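Local coordinates for ubiquitin and WLM domain-containing metalloprotease SPCC1442.07c (Schizosaccharomyces pombe, PDB 5JIG), which is probably a DNA-dependent metalloprotease that cleaves proteins bound or crosslinked to DNA, here represented by its WLM protease domain, at residues Lys17-Ala20 and Leu21-Leu24. Numbering follows the deposited sequence.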
loop_
_atom_site.group_PDB
_atom_site.type_symbol
_atom_site.label_atom_id
_atom_site.label_comp_id
_atom_site.label_asym_id
_atom_site.label_seq_id
_atom_site.Cartn_x
_atom_site.Cartn_y
_atom_site.Cartn_z
ATOM N N LYS A 17 18.279 0.946 -2.694
ATOM C CA LYS A 17 17.147 0.018 -2.751
ATOM C C LYS A 17 16.941 -0.640 -1.387
ATOM O O LYS A 17 15.835 -1.059 -1.089
ATOM C CB LYS A 17 17.297 -1.011 -3.861
ATOM C CG LYS A 17 18.503 -1.872 -3.723
ATOM C CD LYS A 17 18.648 -2.802 -4.918
ATOM C CE LYS A 17 17.720 -3.932 -4.984
ATOM N NZ LYS A 17 18.019 -4.776 -6.168
ATOM N N ASP A 18 18.000 -0.769 -0.577
ATOM C CA ASP A 18 17.758 -1.339 0.775
ATOM C C ASP A 18 16.705 -0.423 1.651
ATOM O O ASP A 18 15.875 -0.856 2.419
ATOM C CB ASP A 18 19.046 -1.578 1.544
ATOM C CG ASP A 18 19.846 -2.831 1.038
ATOM O OD1 ASP A 18 19.356 -3.601 0.194
ATOM O OD2 ASP A 18 21.017 -2.990 1.456
ATOM N N ARG A 19 16.809 0.865 1.402
ATOM C CA ARG A 19 15.896 1.870 1.976
ATOM C C ARG A 19 14.481 1.730 1.388
ATOM O O ARG A 19 13.483 1.776 2.105
ATOM C CB ARG A 19 16.448 3.235 1.770
ATOM C CG ARG A 19 15.683 4.311 2.414
ATOM C CD ARG A 19 16.492 5.617 2.286
ATOM N NE ARG A 19 15.660 6.722 2.575
ATOM C CZ ARG A 19 15.904 8.002 2.300
ATOM N NH1 ARG A 19 14.936 8.849 2.617
ATOM N NH2 ARG A 19 17.046 8.431 1.665
ATOM N N ALA A 20 14.377 1.516 0.077
ATOM C CA ALA A 20 13.080 1.261 -0.543
ATOM C C ALA A 20 12.475 -0.009 0.057
ATOM O O ALA A 20 11.257 -0.061 0.299
ATOM C CB ALA A 20 13.204 1.105 -2.041
ATOM N N LEU A 21 13.283 -1.041 0.280
ATOM C CA LEU A 21 12.767 -2.281 0.853
ATOM C C LEU A 21 12.281 -2.034 2.286
ATOM O O LEU A 21 11.205 -2.524 2.680
ATOM C CB LEU A 21 13.796 -3.396 0.764
ATOM C CG LEU A 21 13.346 -4.722 1.343
ATOM C CD1 LEU A 21 12.050 -5.231 0.718
ATOM C CD2 LEU A 21 14.493 -5.698 1.177
ATOM N N ARG A 22 13.072 -1.305 3.091
ATOM C CA ARG A 22 12.610 -0.984 4.417
ATOM C C ARG A 22 11.292 -0.217 4.406
ATOM O O ARG A 22 10.445 -0.408 5.290
ATOM C CB ARG A 22 13.676 -0.089 5.175
ATOM C CG ARG A 22 14.917 -0.784 5.585
ATOM C CD ARG A 22 15.646 0.082 6.654
ATOM N NE ARG A 22 16.142 1.419 6.252
ATOM C CZ ARG A 22 15.810 2.600 6.818
ATOM N NH1 ARG A 22 16.427 3.688 6.421
ATOM N NH2 ARG A 22 14.858 2.699 7.741
ATOM N N TYR A 23 11.087 0.620 3.395
ATOM C CA TYR A 23 9.846 1.361 3.245
ATOM C C TYR A 23 8.680 0.374 3.021
ATOM O O TYR A 23 7.625 0.468 3.683
ATOM C CB TYR A 23 9.987 2.335 2.077
ATOM C CG TYR A 23 9.090 3.557 2.073
ATOM C CD1 TYR A 23 9.580 4.763 1.630
ATOM C CD2 TYR A 23 7.774 3.517 2.459
ATOM C CE1 TYR A 23 8.790 5.893 1.592
ATOM C CE2 TYR A 23 6.965 4.637 2.426
ATOM C CZ TYR A 23 7.482 5.835 2.012
ATOM O OH TYR A 23 6.650 6.931 2.026
ATOM N N LEU A 24 8.833 -0.572 2.092
ATOM C CA LEU A 24 7.800 -1.568 1.882
ATOM C C LEU A 24 7.559 -2.421 3.140
ATOM O O LEU A 24 6.410 -2.762 3.425
ATOM C CB LEU A 24 8.115 -2.479 0.691
ATOM C CG LEU A 24 8.122 -1.761 -0.690
ATOM C CD1 LEU A 24 8.312 -2.824 -1.766
ATOM C CD2 LEU A 24 6.850 -0.975 -0.942
#
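Four successive i to i+4 hydrogen bonds tie Lys17-Ala20 to Leu21-Leu24 in the first turns of helix 17-29. Leu21 N reaches Lys17 O at 2.9 Å, and Arg22 N lies equally close to Asp18 O. Tyr23 N bonds Arg19 O, while Leu24 N bonds Ala20 O over 3.1 Å.

The side chains of the second turn also rest against carbonyl oxygens of the first. Arg22 CG sits 3.3 Å from Asp18 O. Leu24, with CG beside its backbone N (chi1 -66°), brings that carbon within 3.7 Å of Ala20 O. Tyr23 puts its CB 3.2 Å from Ala20 O and carries its hydroxyl away to a hydrogen bond with Arg86 O.

The helix is amphipathic and packs against the mixed sheet of the WLM domain. Ala20, buried and small, touches Glu49 of strand 44-50; buried Leu24 meets Leu47 of that strand and Leu9 of strand 6-10, which Leu21 also touches from the margin. The long chain of Lys17 rests on Val11.

On the exposed side, extended Arg19 and Arg22, bent at chi3 (-64°), meet through Arg19 CG and Arg22 NH1, 4.1 Å apart. Their guanidinium planes differ by 24°, and the like charges stand apart, Arg19 NE 5.0 Å from Arg22 NH1, as suits the outer side. Acidic Asp18 in the first turn probably suits the positive end of the helix dipole.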